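Local structure of spore germination lipase LipC (Metagenome, 6NKD) at residues A[163-175]-A[197-209]. The protein probably hydrolyses ester bonds of lipids as a GDSL-family lipase and may take part in spore germination. Residues are numbered along the deposited sequence; the frame is centred on the assembly and turned at random.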
loop_
_atom_site.group_PDB
_atom_site.type_symbol
_atom_site.label_atom_id
_atom_site.label_comp_id
_atom_site.label_asym_id
_atom_site.label_seq_id
_atom_site.Cartn_x
_atom_site.Cartn_y
_atom_site.Cartn_z
ATOM N N ALA A 163 -16.850 -26.588 -22.828
ATOM C CA ALA A 163 -15.691 -27.371 -22.432
ATOM C C ALA A 163 -15.081 -28.087 -23.637
ATOM O O ALA A 163 -15.787 -28.427 -24.591
ATOM C CB ALA A 163 -16.083 -28.391 -21.365
ATOM N N PRO A 164 -13.760 -28.334 -23.620
ATOM C CA PRO A 164 -12.828 -27.949 -22.555
ATOM C C PRO A 164 -12.181 -26.581 -22.773
ATOM O O PRO A 164 -11.439 -26.118 -21.905
ATOM C CB PRO A 164 -11.777 -29.054 -22.610
ATOM C CG PRO A 164 -11.717 -29.404 -24.058
ATOM C CD PRO A 164 -13.116 -29.220 -24.607
ATOM N N GLN A 165 -12.457 -25.951 -23.918
ATOM C CA GLN A 165 -11.872 -24.645 -24.205
ATOM C C GLN A 165 -12.303 -23.609 -23.172
ATOM O O GLN A 165 -11.466 -22.911 -22.588
ATOM C CB GLN A 165 -12.257 -24.191 -25.616
ATOM C CG GLN A 165 -11.528 -24.917 -26.739
ATOM C CD GLN A 165 -12.354 -26.026 -27.366
ATOM O OE1 GLN A 165 -13.165 -26.668 -26.698
ATOM N NE2 GLN A 165 -12.156 -26.250 -28.660
ATOM N N ILE A 166 -13.606 -23.497 -22.933
ATOM C CA ILE A 166 -14.164 -22.544 -21.981
ATOM C C ILE A 166 -14.769 -23.326 -20.825
ATOM O O ILE A 166 -15.611 -24.208 -21.038
ATOM C CB ILE A 166 -15.218 -21.637 -22.639
ATOM C CG1 ILE A 166 -14.759 -21.198 -24.033
ATOM C CG2 ILE A 166 -15.499 -20.427 -21.760
ATOM C CD1 ILE A 166 -13.508 -20.352 -24.033
ATOM N N LYS A 167 -14.345 -23.006 -19.606
ATOM C CA LYS A 167 -14.845 -23.667 -18.410
ATOM C C LYS A 167 -15.185 -22.630 -17.353
ATOM O O LYS A 167 -14.492 -21.617 -17.214
ATOM C CB LYS A 167 -13.827 -24.668 -17.845
ATOM C CG LYS A 167 -13.761 -25.989 -18.598
ATOM C CD LYS A 167 -13.176 -27.089 -17.725
ATOM C CE LYS A 167 -13.295 -28.448 -18.393
ATOM N NZ LYS A 167 -12.904 -29.550 -17.472
ATOM N N VAL A 168 -16.260 -22.887 -16.615
ATOM C CA VAL A 168 -16.683 -22.042 -15.505
ATOM C C VAL A 168 -16.264 -22.730 -14.214
ATOM O O VAL A 168 -16.724 -23.839 -13.914
ATOM C CB VAL A 168 -18.198 -21.789 -15.535
ATOM C CG1 VAL A 168 -18.600 -20.856 -14.405
ATOM C CG2 VAL A 168 -18.610 -21.219 -16.882
ATOM N N ILE A 169 -15.391 -22.080 -13.453
ATOM C CA ILE A 169 -14.831 -22.680 -12.248
ATOM C C ILE A 169 -15.803 -22.483 -11.093
ATOM O O ILE A 169 -16.263 -21.364 -10.833
ATOM C CB ILE A 169 -13.455 -22.075 -11.934
ATOM C CG1 ILE A 169 -12.530 -22.223 -13.144
ATOM C CG2 ILE A 169 -12.843 -22.738 -10.711
ATOM C CD1 ILE A 169 -12.314 -23.655 -13.586
ATOM N N ASP A 170 -16.117 -23.575 -10.394
ATOM C CA ASP A 170 -17.101 -23.551 -9.312
ATOM C C ASP A 170 -16.424 -23.059 -8.036
ATOM O O ASP A 170 -16.101 -23.822 -7.121
ATOM C CB ASP A 170 -17.724 -24.930 -9.126
ATOM C CG ASP A 170 -19.010 -24.886 -8.325
ATOM O OD1 ASP A 170 -19.405 -23.785 -7.884
ATOM O OD2 ASP A 170 -19.629 -25.955 -8.141
ATOM N N THR A 171 -16.198 -21.742 -7.985
ATOM C CA THR A 171 -15.638 -21.138 -6.782
ATOM C C THR A 171 -16.593 -21.264 -5.604
ATOM O O THR A 171 -16.154 -21.322 -4.450
ATOM C CB THR A 171 -15.311 -19.662 -7.024
ATOM O OG1 THR A 171 -15.052 -19.447 -8.416
ATOM C CG2 THR A 171 -14.090 -19.254 -6.217
ATOM N N TYR A 172 -17.898 -21.300 -5.879
ATOM C CA TYR A 172 -18.892 -21.409 -4.816
ATOM C C TYR A 172 -18.719 -22.705 -4.034
ATOM O O TYR A 172 -18.738 -22.706 -2.797
ATOM C CB TYR A 172 -20.296 -21.310 -5.416
ATOM C CG TYR A 172 -21.430 -21.483 -4.429
ATOM C CD1 TYR A 172 -21.964 -20.391 -3.756
ATOM C CD2 TYR A 172 -21.978 -22.736 -4.184
ATOM C CE1 TYR A 172 -23.005 -20.547 -2.858
ATOM C CE2 TYR A 172 -23.015 -22.899 -3.290
ATOM C CZ TYR A 172 -23.526 -21.804 -2.629
ATOM O OH TYR A 172 -24.562 -21.970 -1.737
ATOM N N ALA A 173 -18.541 -23.824 -4.743
ATOM C CA ALA A 173 -18.369 -25.108 -4.070
ATOM C C ALA A 173 -17.065 -25.166 -3.285
ATOM O O ALA A 173 -16.980 -25.884 -2.281
ATOM C CB ALA A 173 -18.424 -26.249 -5.085
ATOM N N VAL A 174 -16.043 -24.429 -3.725
ATOM C CA VAL A 174 -14.775 -24.409 -3.003
ATOM C C VAL A 174 -14.949 -23.760 -1.637
ATOM O O VAL A 174 -14.436 -24.256 -0.626
ATOM C CB VAL A 174 -13.698 -23.689 -3.839
ATOM C CG1 VAL A 174 -12.476 -23.381 -2.990
ATOM C CG2 VAL A 174 -13.307 -24.530 -5.042
ATOM N N PHE A 175 -15.690 -22.655 -1.582
ATOM C CA PHE A 175 -15.798 -21.860 -0.368
ATOM C C PHE A 175 -16.946 -22.273 0.542
ATOM O O PHE A 175 -16.937 -21.901 1.722
ATOM C CB PHE A 175 -15.958 -20.379 -0.725
ATOM C CG PHE A 175 -14.666 -19.692 -1.057
ATOM C CD1 PHE A 175 -14.103 -18.786 -0.173
ATOM C CD2 PHE A 175 -14.010 -19.955 -2.248
ATOM C CE1 PHE A 175 -12.916 -18.150 -0.473
ATOM C CE2 PHE A 175 -12.820 -19.324 -2.554
ATOM C CZ PHE A 175 -12.272 -18.420 -1.665
ATOM N N ALA A 197 -6.914 -22.875 -2.398
ATOM C CA ALA A 197 -7.988 -23.770 -2.809
ATOM C C ALA A 197 -8.554 -23.382 -4.168
ATOM O O ALA A 197 -8.969 -24.257 -4.937
ATOM C CB ALA A 197 -9.092 -23.782 -1.752
HETATM N N MSE A 198 -8.579 -22.091 -4.485
HETATM C CA MSE A 198 -9.057 -21.637 -5.788
HETATM C C MSE A 198 -8.135 -22.124 -6.897
HETATM O O MSE A 198 -8.598 -22.582 -7.942
HETATM C CB MSE A 198 -9.168 -20.113 -5.831
HETATM C CG MSE A 198 -10.414 -19.556 -5.163
HETATM SE SE MSE A 198 -10.378 -17.610 -5.000
HETATM C CE MSE A 198 -10.394 -17.124 -6.884
ATOM N N SER A 199 -6.823 -22.027 -6.662
ATOM C CA SER A 199 -5.867 -22.497 -7.657
ATOM C C SER A 199 -5.950 -24.006 -7.848
ATOM O O SER A 199 -5.727 -24.499 -8.959
ATOM C CB SER A 199 -4.448 -22.080 -7.268
ATOM O OG SER A 199 -4.071 -22.621 -6.014
ATOM N N GLU A 200 -6.270 -24.752 -6.787
ATOM C CA GLU A 200 -6.457 -26.193 -6.929
ATOM C C GLU A 200 -7.653 -26.504 -7.818
ATOM O O GLU A 200 -7.622 -27.453 -8.611
ATOM C CB GLU A 200 -6.635 -26.842 -5.557
ATOM C CG GLU A 200 -5.457 -26.670 -4.616
ATOM C CD GLU A 200 -5.802 -27.032 -3.183
ATOM O OE1 GLU A 200 -6.782 -27.781 -2.976
ATOM O OE2 GLU A 200 -5.099 -26.563 -2.264
ATOM N N LYS A 201 -8.720 -25.711 -7.699
ATOM C CA LYS A 201 -9.901 -25.924 -8.527
ATOM C C LYS A 201 -9.613 -25.632 -9.994
ATOM O O LYS A 201 -10.204 -26.261 -10.879
ATOM C CB LYS A 201 -11.049 -25.053 -8.021
ATOM C CG LYS A 201 -12.426 -25.517 -8.452
ATOM C CD LYS A 201 -12.766 -26.870 -7.851
ATOM C CE LYS A 201 -14.228 -27.220 -8.084
ATOM N NZ LYS A 201 -14.574 -28.568 -7.557
ATOM N N LEU A 202 -8.709 -24.688 -10.269
ATOM C CA LEU A 202 -8.340 -24.396 -11.649
ATOM C C LEU A 202 -7.509 -25.523 -12.247
ATOM O O LEU A 202 -7.747 -25.941 -13.387
ATOM C CB LEU A 202 -7.581 -23.071 -11.717
ATOM C CG LEU A 202 -8.404 -21.793 -11.564
ATOM C CD1 LEU A 202 -7.529 -20.648 -11.096
ATOM C CD2 LEU A 202 -9.069 -21.438 -12.881
ATOM N N ARG A 203 -6.526 -26.024 -11.496
ATOM C CA ARG A 203 -5.728 -27.148 -11.973
ATOM C C ARG A 203 -6.589 -28.387 -12.184
ATOM O O ARG A 203 -6.339 -29.168 -13.111
ATOM C CB ARG A 203 -4.593 -27.434 -10.986
ATOM C CG ARG A 203 -4.426 -28.901 -10.621
ATOM C CD ARG A 203 -3.387 -29.100 -9.533
ATOM N NE ARG A 203 -2.024 -28.953 -10.034
ATOM C CZ ARG A 203 -0.935 -29.146 -9.297
ATOM N NH1 ARG A 203 0.267 -28.991 -9.836
ATOM N NH2 ARG A 203 -1.046 -29.493 -8.023
ATOM N N ALA A 204 -7.615 -28.572 -11.348
ATOM C CA ALA A 204 -8.503 -29.718 -11.491
ATOM C C ALA A 204 -9.332 -29.648 -12.765
ATOM O O ALA A 204 -9.785 -30.690 -13.253
ATOM C CB ALA A 204 -9.425 -29.820 -10.275
ATOM N N ALA A 205 -9.537 -28.451 -13.316
ATOM C CA ALA A 205 -10.344 -28.302 -14.519
ATOM C C ALA A 205 -9.649 -28.819 -15.770
ATOM O O ALA A 205 -10.294 -28.910 -16.819
ATOM C CB ALA A 205 -10.727 -26.835 -14.716
ATOM N N GLY A 206 -8.366 -29.153 -15.692
ATOM C CA GLY A 206 -7.646 -29.620 -16.855
ATOM C C GLY A 206 -7.132 -28.475 -17.707
ATOM O O GLY A 206 -7.170 -27.300 -17.327
ATOM N N TYR A 207 -6.641 -28.837 -18.895
ATOM C CA TYR A 207 -6.064 -27.839 -19.788
ATOM C C TYR A 207 -6.471 -28.025 -21.246
ATOM O O TYR A 207 -5.922 -27.334 -22.114
ATOM C CB TYR A 207 -4.535 -27.837 -19.659
ATOM C CG TYR A 207 -4.065 -27.547 -18.250
ATOM C CD1 TYR A 207 -3.972 -26.241 -17.783
ATOM C CD2 TYR A 207 -3.734 -28.577 -17.381
ATOM C CE1 TYR A 207 -3.552 -25.970 -16.494
ATOM C CE2 TYR A 207 -3.313 -28.318 -16.090
ATOM C CZ TYR A 207 -3.224 -27.013 -15.652
ATOM O OH TYR A 207 -2.804 -26.749 -14.367
ATOM N N GLY A 208 -7.403 -28.926 -21.543
ATOM C CA GLY A 208 -7.966 -28.990 -22.885
ATOM C C GLY A 208 -6.948 -29.413 -23.927
ATOM O O GLY A 208 -6.186 -30.368 -23.737
ATOM N N ARG A 209 -6.933 -28.689 -25.049
ATOM C CA ARG A 209 -6.071 -29.022 -26.178
ATOM C C ARG A 209 -4.599 -28.733 -25.918
ATOM O O ARG A 209 -3.755 -29.158 -26.714
ATOM C CB ARG A 209 -6.527 -28.262 -27.427
ATOM C CG ARG A 209 -7.788 -28.810 -28.073
ATOM C CD ARG A 209 -8.255 -27.919 -29.215
ATOM N NE ARG A 209 -7.196 -27.663 -30.188
ATOM C CZ ARG A 209 -6.930 -28.447 -31.228
ATOM N NH1 ARG A 209 -7.645 -29.544 -31.435
ATOM N NH2 ARG A 209 -5.948 -28.134 -32.063
#
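With CG anti to the carbonyl carbon (chi1 -78°) and an extended chain beyond it, Lys167 sends its ammonium group to the carbonyl of Ala205, just before Gly206 turns out of helical backbone angles with positive phi. NZ donates to Ala205 O at 2.8 Å; the C=O...N angle of 135° and a 24° tilt from the carbonyl plane show an oblique approach. With an alanine here in place of Lys167, the carbonyl of Ala205 would probably lose its ammonium donor, and the methyl of Ala205 the part of its packing that comes from Lys167 CD, 3.9 Å from Ala205 CB. Ile169 fills the middle by dividing its branches: CG1 meets Leu202 CD2 at 3.6 Å, the two side chains crossing nearly at right angles, CD1 reaches Ala205 CB, and CG2 rests on Lys201 CG. Lys201, bent at chi2, passes its aliphatic part between Ile169 and Val174, touching Val174 CG2 with CG and CD. The other methyl of Val174, CG1, packs on Ala197 CB at 3.6 Å. Beyond it, Met198 meets the edge of the Phe175 ring: CG lies near the ring plane, 3.6 Å from CE2, and SE sits 5.0 Å from the centroid, a Met-aromatic contact. Tyr137 stacks on the same ring. These contacts lay the C-terminal helix against edge strand 166-169 and helix 171-175, as expected of the three-layer alpha/beta/alpha fold of SGNH hydrolases.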